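Local coordinates for conserved exported protein (Bacteroides fragilis, PDB 3CLW) that probably hydrolyses O-glycosidic bonds in carbohydrates, although its substrate is not established, at residues 198-210 and 245-257. Numbering follows the deposited sequence.
Sequences EGSFATKADLYRM and AKTPDDIIHSMFY
On the outside of the TIM-barrel domain of this probable glycoside hydrolase of family 30, the start of helix 204-221 packs against the loop 246-249 and the Ser254 and Met255 side of helix 251-256, and Lys204, in the first turn of helix 204-221, reaches across to that loop. Its aliphatic part also packs: CG lies 3.8 Å from Pro248 CA, and CE passes Ser254 OG. Bends at its last two torsions then turn NZ back to the loop backbone, where it donates to Asp249 O at 2.9 Å from above the carbonyl plane, 37° out of it. The carboxylate of Asp249 adds only a long salt bridge, Lys204 NZ to Asp249 OD2 at 3.7 Å; its OD1 takes the backbone N-H of Ile241. A water accepts from both N and NZ of Lys204 and gives a weak bond to Lys246 O, bridging the helix start and the loop.

Thr203 and Asp206 close the start of the helix as a capping box. Asp206 N donates to Thr203 OG1, while Thr203 N points nearly straight (175°) at Asp206 OD2, meeting it on the anti side but well out of the carboxylate plane. With OG1 taken up by the cap, CG2 of Thr203 sits 3.3 Å from Lys246 O. Pro248, centre of an inverse gamma turn, sets its ring against Ala202 O and brings CD to 3.7 Å from Phe201 CE1, the two rings crossing at a slant.

Deeper in, the chain of Met255 bends at chi3 and lays its methyl CE 3.8 Å from Leu207 CB and close to Tyr208 N. The helix segments cross at -43°, their axes 11.4 Å apart at closest, and strand 226-232 lies beneath both: Leu207 and Ile251 rest on Pro230, Met255 on Ile229.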
loop_
_atom_site.group_PDB
_atom_site.type_symbol
_atom_site.label_atom_id
_atom_site.label_comp_id
_atom_site.label_asym_id
_atom_site.label_seq_id
_atom_site.Cartn_x
_atom_site.Cartn_y
_atom_site.Cartn_z
ATOM N N GLU A 198 15.301 8.337 6.282
ATOM C CA GLU A 198 16.153 7.187 5.959
ATOM C C GLU A 198 15.976 6.735 4.505
ATOM O O GLU A 198 14.875 6.776 3.956
ATOM C CB GLU A 198 15.829 6.010 6.877
ATOM C CG GLU A 198 16.041 6.285 8.359
ATOM C CD GLU A 198 15.679 5.115 9.258
ATOM O OE1 GLU A 198 16.061 5.162 10.460
ATOM O OE2 GLU A 198 15.019 4.146 8.779
ATOM N N GLY A 199 17.060 6.293 3.874
ATOM C CA GLY A 199 16.969 5.847 2.483
ATOM C C GLY A 199 18.250 5.288 1.930
ATOM O O GLY A 199 19.337 5.492 2.491
ATOM N N SER A 200 18.112 4.548 0.836
ATOM C CA SER A 200 19.241 4.164 -0.018
ATOM C C SER A 200 18.865 3.820 -1.463
ATOM O O SER A 200 17.946 3.047 -1.728
ATOM C CB SER A 200 20.061 3.010 0.568
ATOM O OG SER A 200 21.257 2.843 -0.216
ATOM N N PHE A 201 19.610 4.413 -2.386
ATOM C CA PHE A 201 19.718 3.934 -3.759
ATOM C C PHE A 201 20.159 2.475 -3.733
ATOM O O PHE A 201 20.837 2.051 -2.807
ATOM C CB PHE A 201 20.766 4.776 -4.507
ATOM C CG PHE A 201 21.047 4.300 -5.912
ATOM C CD1 PHE A 201 20.140 4.554 -6.944
ATOM C CD2 PHE A 201 22.213 3.612 -6.204
ATOM C CE1 PHE A 201 20.400 4.131 -8.233
ATOM C CE2 PHE A 201 22.476 3.183 -7.509
ATOM C CZ PHE A 201 21.567 3.449 -8.516
ATOM N N ALA A 202 19.777 1.702 -4.727
ATOM C CA ALA A 202 20.374 0.379 -4.887
ATOM C C ALA A 202 20.260 -0.097 -6.329
ATOM O O ALA A 202 19.287 0.224 -7.003
ATOM C CB ALA A 202 19.738 -0.666 -3.907
ATOM N N THR A 203 21.248 -0.867 -6.776
ATOM C CA THR A 203 21.250 -1.417 -8.129
ATOM C C THR A 203 20.574 -2.802 -8.146
ATOM O O THR A 203 20.316 -3.384 -7.085
ATOM C CB THR A 203 22.686 -1.572 -8.696
ATOM O OG1 THR A 203 23.327 -2.655 -8.032
ATOM C CG2 THR A 203 23.523 -0.288 -8.522
ATOM N N LYS A 204 20.277 -3.311 -9.340
ATOM C CA LYS A 204 19.704 -4.645 -9.437
ATOM C C LYS A 204 20.673 -5.687 -8.883
ATOM O O LYS A 204 20.233 -6.670 -8.277
ATOM C CB LYS A 204 19.251 -4.999 -10.848
ATOM C CG LYS A 204 18.113 -4.138 -11.336
ATOM C CD LYS A 204 17.582 -4.634 -12.658
ATOM C CE LYS A 204 18.492 -4.300 -13.864
ATOM N NZ LYS A 204 18.710 -2.844 -13.969
ATOM N N ALA A 205 21.981 -5.461 -9.048
ATOM C CA ALA A 205 22.955 -6.360 -8.430
ATOM C C ALA A 205 22.803 -6.362 -6.913
ATOM O O ALA A 205 22.863 -7.415 -6.283
ATOM C CB ALA A 205 24.398 -6.035 -8.861
ATOM N N ASP A 206 22.593 -5.185 -6.332
ATOM C CA ASP A 206 22.341 -5.045 -4.895
ATOM C C ASP A 206 21.069 -5.804 -4.491
ATOM O O ASP A 206 21.074 -6.593 -3.560
ATOM C CB ASP A 206 22.236 -3.565 -4.525
ATOM C CG ASP A 206 23.522 -2.782 -4.837
ATOM O OD1 ASP A 206 24.637 -3.362 -4.766
ATOM O OD2 ASP A 206 23.420 -1.577 -5.157
ATOM N N LEU A 207 20.005 -5.586 -5.249
ATOM C CA LEU A 207 18.725 -6.188 -4.975
ATOM C C LEU A 207 18.808 -7.704 -5.027
ATOM O O LEU A 207 18.243 -8.401 -4.167
ATOM C CB LEU A 207 17.675 -5.665 -5.972
ATOM C CG LEU A 207 17.296 -4.191 -5.780
ATOM C CD1 LEU A 207 16.365 -3.718 -6.887
ATOM C CD2 LEU A 207 16.674 -3.922 -4.401
ATOM N N TYR A 208 19.514 -8.211 -6.046
ATOM C CA TYR A 208 19.687 -9.642 -6.237
ATOM C C TYR A 208 20.402 -10.263 -5.039
ATOM O O TYR A 208 19.999 -11.323 -4.550
ATOM C CB TYR A 208 20.410 -9.937 -7.584
ATOM C CG TYR A 208 20.720 -11.399 -7.805
ATOM C CD1 TYR A 208 19.925 -12.184 -8.614
ATOM C CD2 TYR A 208 21.816 -12.000 -7.166
ATOM C CE1 TYR A 208 20.218 -13.543 -8.809
ATOM C CE2 TYR A 208 22.121 -13.355 -7.341
ATOM C CZ TYR A 208 21.326 -14.115 -8.159
ATOM O OH TYR A 208 21.639 -15.452 -8.334
ATOM N N ARG A 209 21.439 -9.601 -4.554
ATOM C CA ARG A 209 22.163 -10.096 -3.391
ATOM C C ARG A 209 21.297 -10.125 -2.148
ATOM O O ARG A 209 21.351 -11.089 -1.401
ATOM C CB ARG A 209 23.443 -9.295 -3.095
ATOM C CG ARG A 209 24.618 -9.619 -3.976
ATOM C CD ARG A 209 25.929 -9.063 -3.400
ATOM N NE ARG A 209 26.481 -9.863 -2.287
ATOM C CZ ARG A 209 27.487 -9.457 -1.504
ATOM N NH1 ARG A 209 28.054 -8.261 -1.670
ATOM N NH2 ARG A 209 27.935 -10.247 -0.549
ATOM N N MET A 210 20.506 -9.066 -1.924
ATOM C CA MET A 210 19.629 -9.025 -0.784
ATOM C C MET A 210 18.637 -10.182 -0.871
ATOM O O MET A 210 18.417 -10.893 0.101
ATOM C CB MET A 210 18.951 -7.654 -0.644
ATOM C CG MET A 210 19.814 -6.573 0.133
ATOM S SD MET A 210 20.666 -7.179 1.633
ATOM C CE MET A 210 19.228 -7.862 2.503
ATOM N N ALA A 245 24.075 1.959 -16.571
ATOM C CA ALA A 245 24.263 0.603 -16.068
ATOM C C ALA A 245 23.697 0.402 -14.666
ATOM O O ALA A 245 23.010 -0.590 -14.407
ATOM C CB ALA A 245 25.765 0.218 -16.111
ATOM N N LYS A 246 23.971 1.359 -13.781
ATOM C CA LYS A 246 23.625 1.235 -12.366
ATOM C C LYS A 246 22.110 1.293 -12.069
ATOM O O LYS A 246 21.665 0.752 -11.067
ATOM C CB LYS A 246 24.407 2.245 -11.501
ATOM C CG LYS A 246 24.062 3.692 -11.681
ATOM C CD LYS A 246 24.867 4.539 -10.698
ATOM C CE LYS A 246 24.397 6.002 -10.693
ATOM N NZ LYS A 246 25.335 6.962 -9.965
ATOM N N THR A 247 21.340 1.929 -12.957
ATOM C CA THR A 247 19.909 2.150 -12.753
ATOM C C THR A 247 19.110 0.859 -12.547
ATOM O O THR A 247 19.107 -0.009 -13.424
ATOM C CB THR A 247 19.308 2.985 -13.904
ATOM O OG1 THR A 247 20.010 4.220 -13.980
ATOM C CG2 THR A 247 17.857 3.308 -13.643
ATOM N N PRO A 248 18.411 0.739 -11.379
ATOM C CA PRO A 248 17.495 -0.387 -11.170
ATOM C C PRO A 248 16.200 -0.206 -11.950
ATOM O O PRO A 248 15.103 -0.217 -11.367
ATOM C CB PRO A 248 17.257 -0.364 -9.651
ATOM C CG PRO A 248 17.347 1.101 -9.315
ATOM C CD PRO A 248 18.447 1.637 -10.201
ATOM N N ASP A 249 16.324 -0.027 -13.262
ATOM C CA ASP A 249 15.181 -0.095 -14.153
ATOM C C ASP A 249 15.104 -1.501 -14.723
ATOM O O ASP A 249 15.816 -2.415 -14.263
ATOM C CB ASP A 249 15.261 0.966 -15.265
ATOM C CG ASP A 249 16.402 0.706 -16.261
ATOM O OD1 ASP A 249 16.437 1.410 -17.298
ATOM O OD2 ASP A 249 17.260 -0.181 -16.005
ATOM N N ASP A 250 14.222 -1.678 -15.698
ATOM C CA ASP A 250 14.045 -2.965 -16.373
ATOM C C ASP A 250 13.769 -4.122 -15.414
ATOM O O ASP A 250 14.160 -5.277 -15.679
ATOM C CB ASP A 250 15.267 -3.271 -17.268
ATOM C CG ASP A 250 15.000 -4.389 -18.248
ATOM O OD1 ASP A 250 13.888 -4.407 -18.809
ATOM O OD2 ASP A 250 15.898 -5.266 -18.432
ATOM N N ILE A 251 13.095 -3.809 -14.299
ATOM C CA ILE A 251 12.829 -4.780 -13.232
ATOM C C ILE A 251 12.112 -6.040 -13.735
ATOM O O ILE A 251 12.536 -7.156 -13.440
ATOM C CB ILE A 251 12.035 -4.147 -12.028
ATOM C CG1 ILE A 251 12.868 -3.054 -11.324
ATOM C CG2 ILE A 251 11.533 -5.227 -11.061
ATOM C CD1 ILE A 251 14.190 -3.513 -10.659
ATOM N N ILE A 252 11.034 -5.876 -14.486
ATOM C CA ILE A 252 10.289 -7.049 -14.902
ATOM C C ILE A 252 11.158 -8.065 -15.673
ATOM O O ILE A 252 11.228 -9.227 -15.287
ATOM C CB ILE A 252 8.987 -6.686 -15.666
ATOM C CG1 ILE A 252 8.021 -5.922 -14.716
ATOM C CG2 ILE A 252 8.347 -7.950 -16.225
ATOM C CD1 ILE A 252 6.798 -5.247 -15.394
ATOM N N HIS A 253 11.837 -7.624 -16.735
ATOM C CA HIS A 253 12.545 -8.563 -17.611
ATOM C C HIS A 253 13.847 -9.052 -17.005
ATOM O O HIS A 253 14.200 -10.235 -17.141
ATOM C CB HIS A 253 12.767 -7.992 -19.022
ATOM C CG HIS A 253 11.546 -8.051 -19.884
ATOM N ND1 HIS A 253 11.215 -9.158 -20.636
ATOM C CD2 HIS A 253 10.554 -7.151 -20.091
ATOM C CE1 HIS A 253 10.097 -8.928 -21.297
ATOM N NE2 HIS A 253 9.674 -7.717 -20.981
ATOM N N SER A 254 14.533 -8.153 -16.317
ATOM C CA SER A 254 15.835 -8.464 -15.768
ATOM C C SER A 254 15.757 -9.329 -14.509
ATOM O O SER A 254 16.646 -10.140 -14.269
ATOM C CB SER A 254 16.579 -7.178 -15.478
ATOM O OG SER A 254 17.803 -7.466 -14.855
ATOM N N MET A 255 14.680 -9.165 -13.734
ATOM C CA MET A 255 14.519 -9.816 -12.416
ATOM C C MET A 255 13.413 -10.876 -12.386
ATOM O O MET A 255 13.516 -11.851 -11.631
ATOM C CB MET A 255 14.321 -8.778 -11.277
ATOM C CG MET A 255 15.504 -7.771 -11.096
ATOM S SD MET A 255 15.741 -6.881 -9.524
ATOM C CE MET A 255 16.595 -8.153 -8.633
ATOM N N PHE A 256 12.364 -10.693 -13.190
ATOM C CA PHE A 256 11.204 -11.570 -13.111
ATOM C C PHE A 256 10.893 -12.349 -14.415
ATOM O O PHE A 256 9.769 -12.826 -14.614
ATOM C CB PHE A 256 9.988 -10.790 -12.578
ATOM C CG PHE A 256 10.130 -10.353 -11.120
ATOM C CD1 PHE A 256 10.709 -9.135 -10.791
ATOM C CD2 PHE A 256 9.688 -11.187 -10.080
ATOM C CE1 PHE A 256 10.833 -8.744 -9.439
ATOM C CE2 PHE A 256 9.803 -10.803 -8.736
ATOM C CZ PHE A 256 10.382 -9.591 -8.412
ATOM N N TYR A 257 11.903 -12.466 -15.282
ATOM C CA TYR A 257 11.938 -13.466 -16.372
ATOM C C TYR A 257 13.040 -14.474 -16.065
ATOM O O TYR A 257 14.025 -14.150 -15.407
ATOM C CB TYR A 257 12.186 -12.812 -17.735
ATOM C CG TYR A 257 10.925 -12.346 -18.417
ATOM C CD1 TYR A 257 10.566 -12.842 -19.685
ATOM C CD2 TYR A 257 10.083 -11.419 -17.804
ATOM C CE1 TYR A 257 9.390 -12.418 -20.324
ATOM C CE2 TYR A 257 8.924 -10.998 -18.412
ATOM C CZ TYR A 257 8.567 -11.495 -19.677
ATOM O OH TYR A 257 7.399 -11.061 -20.279
HETATM O O HOH W 1 20.813 -1.868 -12.042
#